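Local coordinates for protein putative mandelate racemase/muconate lactonizing enzyme (Bordetella bronchiseptica, PDB 3DDM) that is of unknown function but shows the two-domain build of the enolase superfamily, an N-terminal alpha+beta domain joined to a TIM-type barrel, at residues A101-A104 with I105-E109; A85-D88 with P89-F93. The protein carries 1 engineered substitution. All coordinates share one frame; numbering follows the deposited sequence.

Interaction 1. Residues A101-A104 with I105-E109; sequences AVLA and IQTGE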
ATOM      1  N   ALA A 101      11.853  -1.981   3.860  1.00 36.88           N
ATOM      2  CA  ALA A 101      11.832  -0.964   2.815  1.00 36.80           C
ATOM      3  C   ALA A 101      11.639  -1.569   1.427  1.00 35.79           C
ATOM      4  O   ALA A 101      10.836  -1.082   0.636  1.00 36.14           O
ATOM      5  CB  ALA A 101      13.110  -0.152   2.859  1.00 33.89           C
ATOM      6  N   VAL A 102      12.368  -2.637   1.140  1.00 36.50           N
ATOM      7  CA  VAL A 102      12.267  -3.293  -0.154  1.00 36.86           C
ATOM      8  C   VAL A 102      10.954  -4.033  -0.331  1.00 37.09           C
ATOM      9  O   VAL A 102      10.401  -4.071  -1.427  1.00 39.86           O
ATOM     10  CB  VAL A 102      13.433  -4.267  -0.365  1.00 36.65           C
ATOM     11  CG1 VAL A 102      13.082  -5.293  -1.433  1.00 37.52           C
ATOM     12  CG2 VAL A 102      14.673  -3.480  -0.766  1.00 36.38           C
ATOM     13  N   LEU A 103      10.456  -4.629   0.740  1.00 36.29           N
ATOM     14  CA  LEU A 103       9.194  -5.349   0.674  1.00 35.46           C
ATOM     15  C   LEU A 103       8.057  -4.348   0.408  1.00 37.57           C
ATOM     16  O   LEU A 103       7.051  -4.683  -0.225  1.00 38.72           O
ATOM     17  CB  LEU A 103       8.956  -6.091   1.988  1.00 33.91           C
ATOM     18  CG  LEU A 103       7.594  -6.761   2.131  1.00 35.61           C
ATOM     19  CD1 LEU A 103       7.486  -7.906   1.120  1.00 33.14           C
ATOM     20  CD2 LEU A 103       7.408  -7.248   3.560  1.00 31.51           C
ATOM     21  N   ALA A 104       8.216  -3.118   0.890  1.00 38.83           N
ATOM     22  CA  ALA A 104       7.201  -2.090   0.680  1.00 39.57           C
ATOM     23  C   ALA A 104       7.125  -1.793  -0.814  1.00 41.34           C
ATOM     24  O   ALA A 104       6.041  -1.710  -1.396  1.00 41.83           O
ATOM     25  CB  ALA A 104       7.563  -0.835   1.442  1.00 39.86           C
ATOM     26  N   ILE A 105       8.290  -1.645  -1.432  1.00 41.39           N
ATOM     27  CA  ILE A 105       8.355  -1.373  -2.852  1.00 43.30           C
ATOM     28  C   ILE A 105       7.702  -2.504  -3.649  1.00 44.41           C
ATOM     29  O   ILE A 105       6.783  -2.271  -4.434  1.00 46.02           O
ATOM     30  CB  ILE A 105       9.825  -1.196  -3.302  1.00 43.62           C
ATOM     31  CG1 ILE A 105      10.377   0.123  -2.748  1.00 43.50           C
ATOM     32  CG2 ILE A 105       9.922  -1.235  -4.831  1.00 43.25           C
ATOM     33  CD1 ILE A 105      11.877   0.310  -2.961  1.00 40.37           C
ATOM     34  N   GLN A 106       8.176  -3.725  -3.432  1.00 44.85           N
ATOM     35  CA  GLN A 106       7.671  -4.903  -4.129  1.00 45.31           C
ATOM     36  C   GLN A 106       6.171  -5.087  -4.074  1.00 44.24           C
ATOM     37  O   GLN A 106       5.577  -5.627  -4.994  1.00 44.30           O
ATOM     38  CB  GLN A 106       8.327  -6.167  -3.565  1.00 47.71           C
ATOM     39  CG  GLN A 106       9.483  -6.706  -4.399  1.00 54.92           C
ATOM     40  CD  GLN A 106       9.017  -7.528  -5.597  1.00 57.38           C
ATOM     41  OE1 GLN A 106       8.510  -8.648  -5.442  1.00 58.68           O
ATOM     42  NE2 GLN A 106       9.180  -6.972  -6.795  1.00 57.56           N
ATOM     43  N   THR A 107       5.555  -4.633  -2.996  1.00 43.56           N
ATOM     44  CA  THR A 107       4.134  -4.834  -2.828  1.00 42.24           C
ATOM     45  C   THR A 107       3.285  -3.582  -2.899  1.00 41.92           C
ATOM     46  O   THR A 107       2.068  -3.668  -3.082  1.00 42.12           O
ATOM     47  CB  THR A 107       3.869  -5.510  -1.485  1.00 43.65           C
ATOM     48  OG1 THR A 107       4.246  -4.624  -0.428  1.00 44.59           O
ATOM     49  CG2 THR A 107       4.703  -6.772  -1.356  1.00 43.65           C
ATOM     50  N   GLY A 108       3.915  -2.423  -2.750  1.00 39.43           N
ATOM     51  CA  GLY A 108       3.156  -1.192  -2.780  1.00 38.25           C
ATOM     52  C   GLY A 108       2.311  -1.069  -1.524  1.00 39.40           C
ATOM     53  O   GLY A 108       1.189  -0.548  -1.560  1.00 40.41           O
ATOM     54  N   GLU A 109       2.850  -1.566  -0.410  1.00 38.77           N
ATOM     55  CA  GLU A 109       2.172  -1.505   0.883  1.00 38.18           C
ATOM     56  C   GLU A 109       2.946  -0.644   1.888  1.00 36.46           C
ATOM     57  O   GLU A 109       3.231  -1.074   2.997  1.00 36.52           O
ATOM     58  CB  GLU A 109       1.966  -2.915   1.445  1.00 37.36           C
ATOM     59  CG  GLU A 109       0.967  -3.743   0.644  1.00 43.17           C
ATOM     60  CD  GLU A 109       0.614  -5.080   1.298  1.00 44.92           C
ATOM     61  OE1 GLU A 109       0.657  -5.160   2.544  1.00 45.66           O
ATOM     62  OE2 GLU A 109       0.273  -6.041   0.567  1.00 44.70           O
TER
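Ala101 O receives a weak, long bond from Ile105 N, and Ile105 CG1 comes close to the same oxygen, 3.6 Å from Ala101 O, because that branch lies beside the backbone N (chi1 -71°). One residue on, Val102 O is met almost straight by Gln106 N at 3.0 Å, while Gln106 CB rests against this oxygen. Beyond CB the glutamine turns away, and its NE2 goes to Asn259 of the second subunit. Leu103 O takes two donors from a single residue: Thr107 N at 3.1 Å and Thr107 OG1 at 2.8 Å, approaching from opposite faces of the carbonyl plane. The hydroxyl is swung between the backbone N and the carbonyl carbon (chi1 65°), which turns it back to the oxygen one turn earlier and leaves Thr107 CG2 to meet Leu103 CD1 at 3.9 Å, the two side chains crossing at a slant. Here the short helix 101-107 of the N-terminal domain ends in a Schellman motif. Ala104 O accepts from Gly108 N at 2.6 Å and, through a weak six-to-one bond of 3.3 Å, from Glu109 N; Gly108 N also reaches Ile105 O weakly. With positive phi (71°), Gly108 takes the chain out of the helix, and Glu109 then sends OE1 to His68 of its own chain and OE2 to Arg69 of the second subunit.

Interaction 2. Residues A85-D88 with P89-F93; sequences AFAD and PAQAF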
ATOM      1  N   ALA A  85      18.362  -8.062  19.893  1.00 52.98           N
ATOM      2  CA  ALA A  85      18.031  -7.145  20.968  1.00 51.52           C
ATOM      3  C   ALA A  85      18.151  -5.730  20.417  1.00 51.10           C
ATOM      4  O   ALA A  85      18.697  -5.529  19.325  1.00 51.24           O
ATOM      5  CB  ALA A  85      18.978  -7.342  22.128  1.00 51.98           C
ATOM      6  N   PHE A  86      17.638  -4.753  21.163  1.00 49.41           N
ATOM      7  CA  PHE A  86      17.678  -3.363  20.724  1.00 47.50           C
ATOM      8  C   PHE A  86      17.978  -2.421  21.868  1.00 47.30           C
ATOM      9  O   PHE A  86      17.418  -2.544  22.951  1.00 47.62           O
ATOM     10  CB  PHE A  86      16.343  -2.974  20.074  1.00 46.59           C
ATOM     11  CG  PHE A  86      15.930  -3.887  18.952  1.00 44.21           C
ATOM     12  CD1 PHE A  86      15.258  -5.075  19.219  1.00 42.19           C
ATOM     13  CD2 PHE A  86      16.261  -3.584  17.633  1.00 42.98           C
ATOM     14  CE1 PHE A  86      14.924  -5.951  18.194  1.00 42.14           C
ATOM     15  CE2 PHE A  86      15.932  -4.450  16.601  1.00 41.88           C
ATOM     16  CZ  PHE A  86      15.262  -5.638  16.882  1.00 42.90           C
ATOM     17  N   ALA A  87      18.869  -1.473  21.623  1.00 47.92           N
ATOM     18  CA  ALA A  87      19.229  -0.518  22.653  1.00 50.09           C
ATOM     19  C   ALA A  87      17.968   0.118  23.238  1.00 50.96           C
ATOM     20  O   ALA A  87      17.871   0.322  24.444  1.00 51.94           O
ATOM     21  CB  ALA A  87      20.148   0.554  22.073  1.00 49.48           C
ATOM     22  N   ASP A  88      17.004   0.420  22.374  1.00 52.68           N
ATOM     23  CA  ASP A  88      15.741   1.031  22.786  1.00 53.81           C
ATOM     24  C   ASP A  88      14.704   0.890  21.671  1.00 54.20           C
ATOM     25  O   ASP A  88      15.005   0.350  20.600  1.00 54.13           O
ATOM     26  CB  ASP A  88      15.954   2.511  23.108  1.00 55.03           C
ATOM     27  CG  ASP A  88      16.781   3.217  22.063  1.00 56.71           C
ATOM     28  OD1 ASP A  88      16.597   2.947  20.857  1.00 58.17           O
ATOM     29  OD2 ASP A  88      17.615   4.056  22.449  1.00 59.75           O
ATOM     30  N   PRO A  89      13.465   1.368  21.907  1.00 53.95           N
ATOM     31  CA  PRO A  89      12.423   1.261  20.872  1.00 52.58           C
ATOM     32  C   PRO A  89      12.789   1.982  19.570  1.00 50.76           C
ATOM     33  O   PRO A  89      12.494   1.492  18.479  1.00 50.91           O
ATOM     34  CB  PRO A  89      11.195   1.870  21.555  1.00 52.18           C
ATOM     35  CG  PRO A  89      11.407   1.510  22.997  1.00 52.13           C
ATOM     36  CD  PRO A  89      12.882   1.824  23.184  1.00 53.29           C
ATOM     37  N   ALA A  90      13.430   3.142  19.687  1.00 48.49           N
ATOM     38  CA  ALA A  90      13.826   3.902  18.510  1.00 46.69           C
ATOM     39  C   ALA A  90      14.671   3.040  17.574  1.00 46.95           C
ATOM     40  O   ALA A  90      14.488   3.059  16.353  1.00 48.09           O
ATOM     41  CB  ALA A  90      14.601   5.135  18.920  1.00 44.41           C
ATOM     42  N   GLN A  91      15.599   2.283  18.145  1.00 45.64           N
ATOM     43  CA  GLN A  91      16.453   1.420  17.349  1.00 44.71           C
ATOM     44  C   GLN A  91      15.657   0.294  16.677  1.00 44.67           C
ATOM     45  O   GLN A  91      15.914  -0.049  15.525  1.00 46.07           O
ATOM     46  CB  GLN A  91      17.560   0.840  18.222  1.00 44.99           C
ATOM     47  CG  GLN A  91      18.484  -0.105  17.492  1.00 46.05           C
ATOM     48  CD  GLN A  91      19.623  -0.599  18.362  1.00 47.61           C
ATOM     49  OE1 GLN A  91      20.534   0.158  18.693  1.00 49.54           O
ATOM     50  NE2 GLN A  91      19.574  -1.873  18.746  1.00 46.03           N
ATOM     51  N   ALA A  92      14.692  -0.284  17.389  1.00 43.63           N
ATOM     52  CA  ALA A  92      13.871  -1.354  16.819  1.00 41.44           C
ATOM     53  C   ALA A  92      13.018  -0.759  15.701  1.00 41.09           C
ATOM     54  O   ALA A  92      12.702  -1.424  14.721  1.00 41.51           O
ATOM     55  CB  ALA A  92      12.970  -1.972  17.896  1.00 39.24           C
ATOM     56  N   PHE A  93      12.641   0.502  15.854  1.00 39.17           N
ATOM     57  CA  PHE A  93      11.840   1.154  14.842  1.00 39.26           C
ATOM     58  C   PHE A  93      12.657   1.300  13.561  1.00 41.46           C
ATOM     59  O   PHE A  93      12.213   0.914  12.476  1.00 42.85           O
ATOM     60  CB  PHE A  93      11.399   2.525  15.330  1.00 38.07           C
ATOM     61  CG  PHE A  93      10.664   3.317  14.298  1.00 39.91           C
ATOM     62  CD1 PHE A  93       9.463   2.840  13.760  1.00 40.38           C
ATOM     63  CD2 PHE A  93      11.172   4.533  13.843  1.00 38.55           C
ATOM     64  CE1 PHE A  93       8.780   3.567  12.776  1.00 38.25           C
ATOM     65  CE2 PHE A  93      10.495   5.269  12.860  1.00 38.69           C
ATOM     66  CZ  PHE A  93       9.300   4.783  12.326  1.00 37.40           C
TER
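Asp88 O is shared by two backbone donors of the next turn: Ala92 N, at 3.3 Å with an N-H...O angle of 157°, and Gln91 N, whose bond is weak. This is the start of helix 89-98 in the N-terminal domain, with Asp88 as its N-cap. The carboxylate supplies the capping bond: Asp88 OD1 accepts from Gln91 N at 3.0 Å, and the donor comes nearly along the C-O axis. Its first torsion sets this up, since CG stands between the backbone N and the carbonyl carbon (chi1 46°), a rotation that carries the carboxylate forward over the first turn, where amides point out of the helix end without carbonyls before them. That end would also favour a negative charge on the carboxylate. Asp88 OD1 further lies against the methyl of Ala90, at 3.5 Å from Ala90 CB. Pro89 takes the first helical position, one that needs no amide hydrogen, and its ring sits on Cys125 of helix 110-131.

Two residues ahead of the cap, at Phe86, the chain is extended, and Phe86 lays its ring alongside the new helix; its backbone is bonded to Ile10. Gln91 passes by with its CG anti to its own N (chi1 178°), 4.1 Å from Phe86 CD2. Ala92, which also packs on Leu124, places its methyl over one face of the Phe86 ring in a CH-pi contact: Ala92 CB is 3.8 Å from the ring centroid, displaced toward the rim.

Overall arrangement
Interaction 2 comes first along the chain, at the beginning of helix 89-98, and interaction 1 follows, taking in the whole of the next helix, 101-107, and the turn that leaves it. Both belong to the helical part of the N-terminal domain, with centres 22 Å apart and nearest atoms about 9 Å apart, so they do not touch. Helix 110-131 relates to both: it packs against the start of helix 89-98 and begins right after Glu109. Their surroundings differ. Residues 85-93 face their own chain, including helix 287-300 of the barrel domain, and no other subunit touches them. Residues 101-109 project to the second subunit and form part of the dimer interface.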